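Long-range contacts in xylulose kinase (Escherichia coli, PDB 2ITM), which phosphorylates D-xylulose to D-xylulose 5-phosphate at the expense of ATP, and 1-deoxy-D-xylulose less efficiently, as a homodimeric FGGY-family sugar kinase: residues Leu83-Arg88 with Gln145-Leu150; Pro125-Pro130 with Gly173-Asp178; Ser166-Ala171 with Leu202-Glu207; Arg182-Val187 with Gln198-Tyr203; Gly210-Glu215 with Val225-Gly230. All coordinates share one frame; numbering follows the deposited sequence.

Contact 1: residues Leu83-Arg88 with Gln145-Leu150; sequences LDAQQR and QIDKVL
Leu83 meets Asp147 and Lys148 through backbone bonds gathered on its own peptide groups. Leu83 N gives a nearly straight bond to Lys148 O (2.8 Å, 173° at the hydrogen). Leu83 O takes two donors: Asp147 N at 2.7 Å, lying in the carbonyl plane, and Lys148 N at 3.1 Å, tilted 28° from it. Two consecutive residues thus face a single one on the partner strand, a classic beta bulge in the small antiparallel ladder of strands 81-83 and 148-150, within the N-terminal domain of the FGGY kinase. Immediately beyond the bulge the first chain reverses in a type I turn from Asp84 to Gln87; just past it Arg88 N donates to Asp84 OD1, from above the carboxylate plane. Two waters extend the polar network. One donates to Asp84 O and to Asp147 OD1 while accepting from Gln87 NE2; the other accepts from Ala85 N and donates to Gln145 O. The same Gln145 O receives a CA-H...O contact from Asp84 CA (3.4 Å). Packing completes the contact. Asp147 CB lies 3.4 Å from Ala85 N; with CG anti to the backbone N (chi1 -169°), its carboxylate carbon comes near Ala85 CA and CB. The apolar pair is on the strand side, where Leu83 CD1 touches Leu150 CD1 at 3.7 Å, the two side chains crossing at about a right angle, and both leucines also pack on Leu158 of helix 152-161. The Lys148 chain bends away at chi2 and chi3, and its NZ bonds to Asp197 O.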
# COMPACT_ATOMS: atom_id res chain seq x y z
N LEU A 83 21.93 -38.37 14.74
CA LEU A 83 22.51 -39.10 15.84
C LEU A 83 23.73 -39.88 15.39
O LEU A 83 23.75 -40.44 14.30
CB LEU A 83 21.48 -40.05 16.43
CG LEU A 83 20.17 -39.43 16.91
CD1 LEU A 83 19.30 -40.48 17.51
CD2 LEU A 83 20.40 -38.32 17.88
N ASP A 84 24.75 -39.94 16.24
CA ASP A 84 25.80 -40.91 16.08
C ASP A 84 25.48 -42.31 16.57
O ASP A 84 24.39 -42.59 16.98
CB ASP A 84 27.13 -40.41 16.68
CG ASP A 84 27.14 -40.43 18.21
OD1 ASP A 84 26.26 -41.04 18.82
OD2 ASP A 84 28.02 -39.86 18.86
N ALA A 85 26.48 -43.17 16.52
CA ALA A 85 26.32 -44.58 16.84
C ALA A 85 26.08 -44.79 18.31
O ALA A 85 25.60 -45.84 18.69
CB ALA A 85 27.54 -45.35 16.41
N GLN A 86 26.37 -43.79 19.12
CA GLN A 86 26.04 -43.84 20.53
C GLN A 86 24.74 -43.12 20.86
O GLN A 86 24.43 -42.92 22.02
CB GLN A 86 27.18 -43.27 21.37
CG GLN A 86 28.32 -44.22 21.57
CD GLN A 86 29.22 -44.31 20.36
OE1 GLN A 86 29.89 -43.35 20.01
NE2 GLN A 86 29.21 -45.47 19.70
N GLN A 87 24.00 -42.71 19.84
CA GLN A 87 22.79 -41.94 20.03
C GLN A 87 23.09 -40.58 20.65
O GLN A 87 22.24 -39.97 21.26
CB GLN A 87 21.78 -42.70 20.89
CG GLN A 87 21.30 -43.99 20.26
CD GLN A 87 22.34 -45.08 20.30
OE1 GLN A 87 22.88 -45.38 21.35
NE2 GLN A 87 22.62 -45.68 19.15
N ARG A 88 24.32 -40.14 20.45
CA ARG A 88 24.68 -38.76 20.71
C ARG A 88 24.10 -37.84 19.66
O ARG A 88 24.17 -38.13 18.48
CB ARG A 88 26.18 -38.62 20.75
CG ARG A 88 26.78 -38.55 22.14
CD ARG A 88 27.98 -39.47 22.34
NE ARG A 88 28.50 -39.37 23.72
CZ ARG A 88 27.76 -39.43 24.80
NH1 ARG A 88 26.46 -39.58 24.70
NH2 ARG A 88 28.32 -39.34 26.00
N GLN A 145 29.85 -38.96 10.90
CA GLN A 145 29.49 -39.60 12.16
C GLN A 145 28.01 -40.05 12.25
O GLN A 145 27.58 -40.58 13.25
CB GLN A 145 29.78 -38.66 13.33
CG GLN A 145 31.22 -38.27 13.52
CD GLN A 145 31.36 -37.21 14.59
OE1 GLN A 145 31.61 -36.05 14.29
NE2 GLN A 145 31.18 -37.61 15.83
N ILE A 146 27.24 -39.82 11.19
CA ILE A 146 25.81 -40.08 11.23
C ILE A 146 25.51 -41.57 11.26
O ILE A 146 25.92 -42.32 10.38
CB ILE A 146 25.12 -39.47 10.01
CG1 ILE A 146 25.22 -37.95 10.03
CG2 ILE A 146 23.67 -39.89 9.94
CD1 ILE A 146 24.69 -37.33 8.79
N ASP A 147 24.77 -42.00 12.28
CA ASP A 147 24.29 -43.36 12.37
C ASP A 147 22.81 -43.42 12.14
O ASP A 147 22.29 -44.39 11.64
CB ASP A 147 24.68 -43.97 13.73
CG ASP A 147 24.45 -45.48 13.77
OD1 ASP A 147 23.53 -45.94 14.47
OD2 ASP A 147 25.13 -46.28 13.14
N LYS A 148 22.14 -42.34 12.51
CA LYS A 148 20.69 -42.30 12.51
C LYS A 148 20.19 -40.88 12.25
O LYS A 148 20.72 -39.91 12.77
CB LYS A 148 20.14 -42.81 13.84
CG LYS A 148 19.06 -43.83 13.70
CD LYS A 148 19.57 -45.04 12.98
CE LYS A 148 19.27 -46.28 13.76
NZ LYS A 148 19.51 -47.48 12.96
N VAL A 149 19.15 -40.80 11.43
CA VAL A 149 18.39 -39.58 11.22
C VAL A 149 16.94 -39.76 11.68
O VAL A 149 16.22 -40.60 11.17
CB VAL A 149 18.43 -39.17 9.74
CG1 VAL A 149 17.54 -37.99 9.48
CG2 VAL A 149 19.83 -38.89 9.30
N LEU A 150 16.54 -38.97 12.66
CA LEU A 150 15.20 -39.07 13.21
C LEU A 150 14.43 -37.78 13.04
O LEU A 150 14.96 -36.69 13.25
CB LEU A 150 15.23 -39.47 14.68
CG LEU A 150 15.84 -40.81 15.07
CD1 LEU A 150 15.75 -40.97 16.55
CD2 LEU A 150 15.15 -41.94 14.36
O HOH W 1 22.27 -44.31 16.62
O HOH W 2 28.48 -42.63 14.66

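Contact 2: residues Pro125-Pro130 with Gly173-Asp178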
# COMPACT_ATOMS: atom_id res chain seq x y z
N PRO A 125 13.17 -26.96 0.80
CA PRO A 125 14.32 -26.87 1.70
C PRO A 125 13.93 -27.27 3.10
O PRO A 125 14.79 -27.64 3.88
CB PRO A 125 14.65 -25.38 1.66
CG PRO A 125 14.16 -24.92 0.41
CD PRO A 125 12.98 -25.75 0.01
N GLY A 126 12.64 -27.18 3.40
CA GLY A 126 12.09 -27.61 4.66
C GLY A 126 12.09 -29.12 4.83
O GLY A 126 12.01 -29.61 5.94
N PHE A 127 12.18 -29.84 3.73
CA PHE A 127 12.18 -31.29 3.75
C PHE A 127 13.52 -31.85 4.18
O PHE A 127 14.54 -31.20 4.08
CB PHE A 127 11.78 -31.85 2.40
CG PHE A 127 10.40 -31.48 1.96
CD1 PHE A 127 9.98 -31.71 0.67
CD2 PHE A 127 9.51 -30.90 2.84
CE1 PHE A 127 8.72 -31.38 0.26
CE2 PHE A 127 8.26 -30.56 2.44
CZ PHE A 127 7.86 -30.79 1.15
N THR A 128 13.51 -33.07 4.68
CA THR A 128 14.63 -33.62 5.42
C THR A 128 15.84 -33.90 4.52
O THR A 128 16.96 -33.57 4.86
CB THR A 128 14.19 -34.90 6.15
OG1 THR A 128 12.89 -34.71 6.71
CG2 THR A 128 15.06 -35.13 7.36
N ALA A 129 15.59 -34.50 3.36
CA ALA A 129 16.64 -34.98 2.49
C ALA A 129 17.69 -33.94 2.07
O ALA A 129 18.85 -34.18 2.23
CB ALA A 129 16.06 -35.66 1.30
N PRO A 130 17.27 -32.80 1.55
CA PRO A 130 18.20 -31.76 1.19
C PRO A 130 19.00 -31.24 2.38
O PRO A 130 20.13 -30.82 2.20
CB PRO A 130 17.34 -30.66 0.61
CG PRO A 130 16.01 -30.92 1.10
CD PRO A 130 15.88 -32.37 1.31
N GLY A 173 7.44 -37.19 4.66
CA GLY A 173 7.98 -35.86 4.65
C GLY A 173 9.48 -35.73 4.57
O GLY A 173 9.98 -34.63 4.49
N THR A 174 10.20 -36.84 4.59
CA THR A 174 11.66 -36.82 4.53
C THR A 174 12.17 -36.59 3.12
O THR A 174 13.23 -36.02 2.93
CB THR A 174 12.28 -38.13 5.09
OG1 THR A 174 11.88 -39.25 4.30
CG2 THR A 174 11.77 -38.42 6.47
N MET A 175 11.39 -37.05 2.15
CA MET A 175 11.81 -37.27 0.77
C MET A 175 12.72 -38.46 0.56
O MET A 175 13.36 -38.56 -0.47
CB MET A 175 12.42 -36.02 0.15
CG MET A 175 11.61 -34.75 0.29
SD MET A 175 9.92 -34.87 -0.30
CE MET A 175 10.22 -35.10 -2.01
N TRP A 176 12.78 -39.36 1.52
CA TRP A 176 13.47 -40.62 1.31
C TRP A 176 12.47 -41.74 1.13
O TRP A 176 12.84 -42.85 0.76
CB TRP A 176 14.41 -40.95 2.49
CG TRP A 176 15.55 -40.00 2.70
CD1 TRP A 176 16.43 -39.55 1.77
CD2 TRP A 176 15.93 -39.38 3.93
NE1 TRP A 176 17.34 -38.70 2.34
CE2 TRP A 176 17.05 -38.58 3.68
CE3 TRP A 176 15.43 -39.42 5.23
CZ2 TRP A 176 17.68 -37.84 4.66
CZ3 TRP A 176 16.06 -38.68 6.20
CH2 TRP A 176 17.17 -37.90 5.91
N LEU A 177 11.21 -41.46 1.40
CA LEU A 177 10.15 -42.45 1.28
C LEU A 177 9.55 -42.58 -0.11
O LEU A 177 9.22 -41.61 -0.76
CB LEU A 177 9.05 -42.23 2.32
CG LEU A 177 8.10 -43.43 2.46
CD1 LEU A 177 8.69 -44.49 3.36
CD2 LEU A 177 6.75 -42.99 2.94
N ASP A 178 9.39 -43.82 -0.55
CA ASP A 178 8.54 -44.11 -1.67
C ASP A 178 7.08 -44.15 -1.26
O ASP A 178 6.63 -45.11 -0.68
CB ASP A 178 8.94 -45.44 -2.31
CG ASP A 178 8.24 -45.69 -3.61
OD1 ASP A 178 7.00 -45.59 -3.66
OD2 ASP A 178 8.84 -45.99 -4.65
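Phe127 and Met175 are brought together by matching first torsions: each has CG anti to its carbonyl carbon, beside the backbone N (chi1 -62° and -50°), and the methionine chain then bends at chi2 and chi3. Its CG lies 3.5 Å from Phe127 CD1, and its sulfur completes a Met-aromatic contact, SD standing 4.2 Å from the ring centroid in an oblique approach. The Phe127 side chain comes within about 5 Å of bound D-xylulose, and its ring also meets those of His78 and His275, which places this packing next to the sugar pocket.

The second chain leaves helix 168-172 through an ST turn, in which Thr174 OG1 accepts from Trp176 N (2.9 Å) and also bonds to Ala171 O. Met175, with positive phi, is the residue that breaks from helical geometry. The turn presents Thr174 O to the start of helix 128-138, where it accepts from Ala129 N at 2.8 Å, the donor nearly in line with the C=O bond. Thr128 sits over Thr174, OG1 being 3.3 Å from Thr174 CA, and gives the pocket a second link: this hydroxyl bonds to His78 O, while Gly173 O bonds to His78 ND1. Both segments therefore hold a substrate-binding residue, one by its backbone and the other by its imidazole. Trp176 lays its indole against the helix start. Ala129 N lies over one face toward the rim, Thr128 CG2 reaches Trp176 CH2, and Ala129 CB touches Trp176 NE1 at 3.5 Å.

Contact 3: residues Ser166-Ala171 with Leu202-Glu207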
# COMPACT_ATOMS: atom_id res chain seq x y z
N SER A 166 9.41 -44.76 13.04
CA SER A 166 8.52 -43.71 12.57
C SER A 166 7.23 -44.26 11.95
O SER A 166 7.07 -45.45 11.81
CB SER A 166 9.24 -42.79 11.60
OG SER A 166 8.55 -41.59 11.40
N ASP A 167 6.38 -43.34 11.55
CA ASP A 167 5.18 -43.66 10.81
C ASP A 167 5.23 -43.16 9.38
O ASP A 167 6.03 -42.33 9.04
CB ASP A 167 3.95 -43.11 11.53
CG ASP A 167 3.74 -41.65 11.27
OD1 ASP A 167 2.87 -41.33 10.47
OD2 ASP A 167 4.39 -40.76 11.82
N MET A 168 4.34 -43.68 8.55
CA MET A 168 4.32 -43.37 7.12
C MET A 168 4.06 -41.88 6.78
O MET A 168 4.55 -41.37 5.79
CB MET A 168 3.32 -44.27 6.40
CG MET A 168 3.61 -45.76 6.54
SD MET A 168 5.15 -46.27 5.79
CE MET A 168 5.08 -48.00 6.12
N SER A 169 3.28 -41.20 7.59
CA SER A 169 2.96 -39.81 7.36
C SER A 169 4.13 -38.87 7.62
O SER A 169 4.34 -37.96 6.87
CB SER A 169 1.70 -39.39 8.13
OG SER A 169 1.96 -39.12 9.49
N ASP A 170 4.85 -39.12 8.70
CA ASP A 170 6.04 -38.34 9.00
C ASP A 170 7.18 -38.71 8.04
O ASP A 170 7.86 -37.85 7.51
CB ASP A 170 6.45 -38.56 10.46
CG ASP A 170 6.67 -37.24 11.22
OD1 ASP A 170 7.08 -37.33 12.40
OD2 ASP A 170 6.48 -36.11 10.75
N ALA A 171 7.36 -40.02 7.83
CA ALA A 171 8.38 -40.54 6.94
C ALA A 171 8.24 -40.02 5.51
O ALA A 171 9.23 -39.77 4.86
CB ALA A 171 8.39 -42.05 6.97
N LEU A 202 9.77 -48.45 9.86
CA LEU A 202 8.53 -47.81 9.46
C LEU A 202 7.32 -48.58 9.95
O LEU A 202 7.30 -49.79 9.86
CB LEU A 202 8.47 -47.64 7.96
CG LEU A 202 9.50 -46.72 7.31
CD1 LEU A 202 9.63 -46.98 5.83
CD2 LEU A 202 9.19 -45.27 7.59
N TYR A 203 6.35 -47.85 10.44
CA TYR A 203 5.08 -48.43 10.83
C TYR A 203 3.94 -47.61 10.26
O TYR A 203 4.14 -46.51 9.78
CB TYR A 203 4.97 -48.48 12.35
CG TYR A 203 5.93 -49.41 13.04
CD1 TYR A 203 7.28 -49.13 13.08
CD2 TYR A 203 5.48 -50.55 13.67
CE1 TYR A 203 8.16 -49.97 13.73
CE2 TYR A 203 6.35 -51.39 14.32
CZ TYR A 203 7.69 -51.11 14.35
OH TYR A 203 8.55 -51.95 14.99
N GLU A 204 2.73 -48.15 10.32
CA GLU A 204 1.53 -47.33 10.20
C GLU A 204 1.20 -46.63 11.50
O GLU A 204 1.58 -47.09 12.56
CB GLU A 204 0.36 -48.18 9.71
CG GLU A 204 0.61 -48.93 8.43
CD GLU A 204 0.64 -48.05 7.20
OE1 GLU A 204 0.19 -46.91 7.27
OE2 GLU A 204 1.12 -48.51 6.16
N GLY A 205 0.52 -45.50 11.42
CA GLY A 205 0.28 -44.66 12.57
C GLY A 205 -0.30 -45.37 13.77
O GLY A 205 0.01 -45.04 14.90
N SER A 206 -1.14 -46.36 13.50
CA SER A 206 -1.98 -46.99 14.51
C SER A 206 -1.35 -48.25 15.10
O SER A 206 -1.94 -48.90 15.94
CB SER A 206 -3.35 -47.32 13.93
OG SER A 206 -3.23 -47.86 12.63
N GLU A 207 -0.14 -48.56 14.66
CA GLU A 207 0.61 -49.72 15.11
C GLU A 207 1.54 -49.39 16.29
O GLU A 207 2.03 -48.28 16.42
CB GLU A 207 1.41 -50.30 13.95
CG GLU A 207 0.56 -50.90 12.85
CD GLU A 207 1.35 -51.34 11.64
OE1 GLU A 207 0.77 -51.98 10.75
OE2 GLU A 207 2.55 -51.04 11.56
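Leu202 packs against Met168 and Ala171, about one turn apart on helix 168-172. Its CB lies 3.9 Å from Met168 CE, the two side chains crossing at about a right angle, while CD2 presses on Ala171 CB at 3.4 Å, tighter than a usual carbon contact. Tyr203 follows with the backbone bonds of a parallel pair: its N donates to Ser166 O (2.9 Å), and its O accepts a weak bond from Met168 N and a CA-H...O contact from Asp167 CA at 3.2 Å. Glu204 bends at chi2 (-73°), and its carboxylate meets Met168 CG, with OE1 at 3.7 Å; that oxygen also forms a salt bridge with Arg182. Gly205 CA then passes Asp167 CB at 4.1 Å. Asp167 is the helix N-cap: OD1 accepts from Ser169 OG on its syn lone pair and from Ser169 N above the carboxylate plane. OD2 forms a salt bridge with Lys153, which also pairs with Asp170. Strand 165-167, paired in parallel with 201-203, leads directly into helix 168-172, with helix 152-161 next to Ser166 and Asp170, and strand 226-232 packed against Asp167 and Tyr203.

Contact 4: residues Arg182-Val187 with Gln198-Tyr203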
# COMPACT_ATOMS: atom_id res chain seq x y z
N ARG A 182 4.95 -47.20 0.49
CA ARG A 182 4.99 -47.13 1.94
C ARG A 182 6.27 -47.74 2.49
O ARG A 182 6.26 -48.44 3.49
CB ARG A 182 3.76 -47.75 2.56
CG ARG A 182 2.45 -47.27 1.94
CD ARG A 182 1.19 -47.83 2.55
NE ARG A 182 0.78 -47.13 3.75
CZ ARG A 182 0.14 -45.98 3.78
NH1 ARG A 182 -0.19 -45.35 2.65
NH2 ARG A 182 -0.18 -45.44 4.94
N ASP A 183 7.38 -47.47 1.81
CA ASP A 183 8.68 -48.00 2.18
C ASP A 183 9.78 -47.07 1.67
O ASP A 183 9.57 -46.33 0.73
CB ASP A 183 8.84 -49.42 1.60
CG ASP A 183 10.13 -50.08 2.01
OD1 ASP A 183 10.67 -49.75 3.08
OD2 ASP A 183 10.69 -50.94 1.31
N TRP A 184 10.94 -47.12 2.31
CA TRP A 184 12.06 -46.29 1.90
C TRP A 184 12.43 -46.51 0.44
O TRP A 184 12.20 -47.57 -0.11
CB TRP A 184 13.28 -46.52 2.80
CG TRP A 184 13.06 -46.35 4.30
CD1 TRP A 184 13.09 -47.32 5.23
CD2 TRP A 184 12.82 -45.13 5.01
NE1 TRP A 184 12.87 -46.80 6.48
CE2 TRP A 184 12.70 -45.45 6.37
CE3 TRP A 184 12.70 -43.79 4.64
CZ2 TRP A 184 12.46 -44.50 7.34
CZ3 TRP A 184 12.46 -42.85 5.61
CH2 TRP A 184 12.35 -43.21 6.94
N SER A 185 12.97 -45.46 -0.18
CA SER A 185 13.44 -45.49 -1.55
C SER A 185 14.95 -45.53 -1.63
O SER A 185 15.62 -44.55 -1.31
CB SER A 185 12.93 -44.28 -2.32
OG SER A 185 13.71 -44.01 -3.46
N ASP A 186 15.49 -46.66 -2.06
CA ASP A 186 16.92 -46.86 -2.12
C ASP A 186 17.57 -45.79 -2.99
O ASP A 186 18.64 -45.29 -2.68
CB ASP A 186 17.24 -48.26 -2.65
CG ASP A 186 17.04 -49.35 -1.60
OD1 ASP A 186 16.90 -49.02 -0.41
OD2 ASP A 186 17.01 -50.56 -1.88
N VAL A 187 16.89 -45.44 -4.06
CA VAL A 187 17.33 -44.40 -4.97
C VAL A 187 17.51 -43.06 -4.26
O VAL A 187 18.52 -42.41 -4.39
CB VAL A 187 16.32 -44.19 -6.12
CG1 VAL A 187 16.75 -43.10 -7.02
CG2 VAL A 187 16.17 -45.49 -6.88
N GLN A 198 20.46 -46.26 8.28
CA GLN A 198 20.44 -44.96 8.93
C GLN A 198 19.03 -44.40 9.15
O GLN A 198 18.88 -43.33 9.68
CB GLN A 198 21.33 -43.96 8.20
CG GLN A 198 22.80 -44.15 8.45
CD GLN A 198 23.63 -43.74 7.28
OE1 GLN A 198 23.37 -44.14 6.16
NE2 GLN A 198 24.64 -42.94 7.54
N MET A 199 18.03 -45.16 8.73
CA MET A 199 16.63 -44.81 8.96
C MET A 199 16.00 -45.64 10.09
O MET A 199 16.38 -46.78 10.30
CB MET A 199 15.81 -45.03 7.70
CG MET A 199 16.33 -44.36 6.46
SD MET A 199 16.03 -42.60 6.42
CE MET A 199 17.65 -42.02 6.76
N PRO A 200 15.01 -45.07 10.76
CA PRO A 200 14.14 -45.84 11.65
C PRO A 200 13.33 -46.88 10.90
O PRO A 200 13.14 -46.78 9.70
CB PRO A 200 13.22 -44.76 12.22
CG PRO A 200 13.12 -43.78 11.17
CD PRO A 200 14.47 -43.73 10.53
N ALA A 201 12.85 -47.88 11.63
CA ALA A 201 11.79 -48.76 11.16
C ALA A 201 10.47 -48.04 10.91
O ALA A 201 10.11 -47.13 11.63
CB ALA A 201 11.61 -49.90 12.13
N LEU A 202 9.77 -48.45 9.86
CA LEU A 202 8.53 -47.81 9.46
C LEU A 202 7.32 -48.58 9.95
O LEU A 202 7.30 -49.79 9.86
CB LEU A 202 8.47 -47.64 7.96
CG LEU A 202 9.50 -46.72 7.31
CD1 LEU A 202 9.63 -46.98 5.83
CD2 LEU A 202 9.19 -45.27 7.59
N TYR A 203 6.35 -47.85 10.44
CA TYR A 203 5.08 -48.43 10.83
C TYR A 203 3.94 -47.61 10.26
O TYR A 203 4.14 -46.51 9.78
CB TYR A 203 4.97 -48.48 12.35
CG TYR A 203 5.93 -49.41 13.04
CD1 TYR A 203 7.28 -49.13 13.08
CD2 TYR A 203 5.48 -50.55 13.67
CE1 TYR A 203 8.16 -49.97 13.73
CE2 TYR A 203 6.35 -51.39 14.32
CZ TYR A 203 7.69 -51.11 14.35
OH TYR A 203 8.55 -51.95 14.99
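Trp184 is held between Met199 and Leu202, which contact opposite faces of its indole. Leu202 CD1 lies over the five-membered ring, 3.4 Å from its centroid and 14° off the normal, a CH-pi contact, while CD2 of the same leucine reaches CZ2. Across the ring, Met199 CB and SD both stand over the six-membered ring, each 3.8 Å from its centroid; CB makes a second CH-pi contact, and the sulfur a Met-aromatic one over the face. The methionine can cover the ring twice because its chain bends at chi2 (-76°), which sets SD over the six-membered ring, while CE turns away from the indole. Pro200 borders the same ring, with CD 3.8 Å from Trp184 CZ2.

Outward from this centre, the indole edge carries its polar atom. Trp184 NE1 donates a weak bond to Pro200 O, which lies in the ring plane at 3.2 Å, with an angle of 134° at the hydrogen. Leu202 CD1 also meets Asp183 CA at 3.9 Å. The Asp183 carboxylate has its CG anti to the backbone N; OD1 takes a weak bond from Trp184 N and forms a salt bridge with Arg196. Arg182, one residue earlier, adds a cation-pi contact with Trp285 to its salt bridge.

Arg182 and Asp183 both face Asp178, a G1 beta bulge in the hairpin of strands 177-178 and 183-184. A tryptophan from that hairpin, sandwiched by side chains from the chain leading into and along strand 201-203, joins two small sheets of the N-terminal domain.

Contact 5: residues Gly210-Glu215 with Val225-Gly230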
# COMPACT_ATOMS: atom_id res chain seq x y z
N GLY A 210 6.58 -50.13 20.42
CA GLY A 210 7.26 -50.42 21.65
C GLY A 210 6.46 -49.99 22.85
O GLY A 210 5.25 -49.87 22.78
N ALA A 211 7.16 -49.76 23.95
CA ALA A 211 6.55 -49.35 25.19
C ALA A 211 7.45 -48.37 25.91
O ALA A 211 8.64 -48.30 25.64
CB ALA A 211 6.28 -50.53 26.04
N LEU A 212 6.88 -47.60 26.83
CA LEU A 212 7.67 -46.77 27.71
C LEU A 212 8.69 -47.60 28.45
O LEU A 212 8.39 -48.65 28.98
CB LEU A 212 6.81 -46.02 28.71
CG LEU A 212 5.65 -45.16 28.24
CD1 LEU A 212 5.01 -44.49 29.42
CD2 LEU A 212 6.07 -44.17 27.20
N LEU A 213 9.91 -47.09 28.48
CA LEU A 213 10.91 -47.54 29.42
C LEU A 213 10.45 -47.41 30.86
O LEU A 213 9.87 -46.41 31.25
CB LEU A 213 12.22 -46.79 29.21
CG LEU A 213 12.78 -46.84 27.79
CD1 LEU A 213 13.62 -45.65 27.52
CD2 LEU A 213 13.51 -48.12 27.56
N PRO A 214 10.72 -48.44 31.64
CA PRO A 214 10.52 -48.42 33.10
C PRO A 214 10.90 -47.12 33.78
O PRO A 214 10.11 -46.58 34.52
CB PRO A 214 11.42 -49.56 33.55
CG PRO A 214 11.42 -50.47 32.43
CD PRO A 214 11.49 -49.62 31.22
N GLU A 215 12.10 -46.62 33.52
CA GLU A 215 12.52 -45.39 34.15
C GLU A 215 11.60 -44.24 33.77
O GLU A 215 11.25 -43.43 34.60
CB GLU A 215 13.97 -45.06 33.79
CG GLU A 215 14.98 -46.11 34.22
CD GLU A 215 15.06 -47.29 33.26
OE1 GLU A 215 14.58 -47.17 32.13
OE2 GLU A 215 15.58 -48.36 33.67
N VAL A 225 3.50 -48.48 29.32
CA VAL A 225 2.39 -48.53 28.38
C VAL A 225 2.87 -48.61 26.93
O VAL A 225 3.93 -48.10 26.60
CB VAL A 225 1.52 -47.28 28.59
CG1 VAL A 225 1.39 -46.47 27.33
CG2 VAL A 225 0.19 -47.63 29.21
N PRO A 226 2.09 -49.25 26.07
CA PRO A 226 2.43 -49.37 24.65
C PRO A 226 2.37 -48.04 23.91
O PRO A 226 1.51 -47.22 24.19
CB PRO A 226 1.37 -50.32 24.11
CG PRO A 226 0.51 -50.67 25.25
CD PRO A 226 0.71 -49.69 26.32
N VAL A 227 3.30 -47.83 23.00
CA VAL A 227 3.40 -46.58 22.27
C VAL A 227 3.16 -46.80 20.79
O VAL A 227 3.78 -47.66 20.19
CB VAL A 227 4.77 -45.94 22.44
CG1 VAL A 227 4.88 -44.69 21.60
CG2 VAL A 227 5.07 -45.68 23.88
N VAL A 228 2.28 -46.02 20.20
CA VAL A 228 2.04 -46.10 18.77
C VAL A 228 2.94 -45.18 17.95
O VAL A 228 3.55 -44.28 18.48
CB VAL A 228 0.56 -45.90 18.40
CG1 VAL A 228 -0.34 -46.88 19.13
CG2 VAL A 228 0.13 -44.48 18.64
N ALA A 229 3.02 -45.45 16.66
CA ALA A 229 3.86 -44.68 15.75
C ALA A 229 3.47 -43.20 15.65
O ALA A 229 4.31 -42.35 15.50
CB ALA A 229 3.88 -45.31 14.39
N GLY A 230 2.18 -42.92 15.73
CA GLY A 230 1.68 -41.57 15.61
C GLY A 230 1.58 -41.07 14.18
O GLY A 230 1.37 -41.84 13.25
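Leu212 reaches over Val225 to Val227. Its CB stands 4.1 Å from Val225 O, and CG, anti to the carbonyl carbon (chi1 -54°), comes closer to the same oxygen, at 3.8 Å. At the tip, CD2 touches Val227 CG2 at 3.8 Å; the two side chains cross at about a right angle. The backbone of the same residue also bonds: Leu212 N donates to Val225 O (3.0 Å), the donor tilted 20° from the carbonyl plane. Val225 O also receives a CA-H...O contact from Ala211 CA and lies 3.4 Å from Ala211 CB. Farther along, Val227 N gives a straight bond of 2.8 Å to Gly210 O, approaching from above the carbonyl plane. Between these bonds Ala211 and Pro226 form an antiparallel non-hydrogen-bonded pair, their CA atoms 4.2 Å apart. Strand 208-211 is the outermost in this chain of the six-stranded mixed sheet of the N-terminal, actin-like ATPase domain, where 226-232 lies next to it; Val227 also packs on Arg157 and Thr161 of helix 152-161. The chemistry is that of a sheet edge: two main-chain bonds set the pairing, and one leucine-valine contact adds apolar packing on the face that carries Val227.

How the contacts relate
All five contacts lie in the N-terminal FGGY domain, and contact 2 is nearest the sugar site: Gly173 lies about 3 Å from the side chain of substrate-binding His78, whereas the Asp167 side chain of contact 3 is about 11 Å from D-xylulose. Contacts 3 and 4 share Leu202 and Tyr203, and Ser166 N and Ala201 O, 2.9 Å apart, tie them further. Contact 4 joins contact 2 through Trp176 O and Ser185 N, 2.8 Å apart, and contact 1 through Val149 N and Gln198 O at 3.1 Å. Contact 5 follows contact 3 along the chain; Glu207 O and Ala229 N, 3.0 Å apart, link them. The Asp167 side chain is about 10 Å from that of Asp233, the probable proton acceptor.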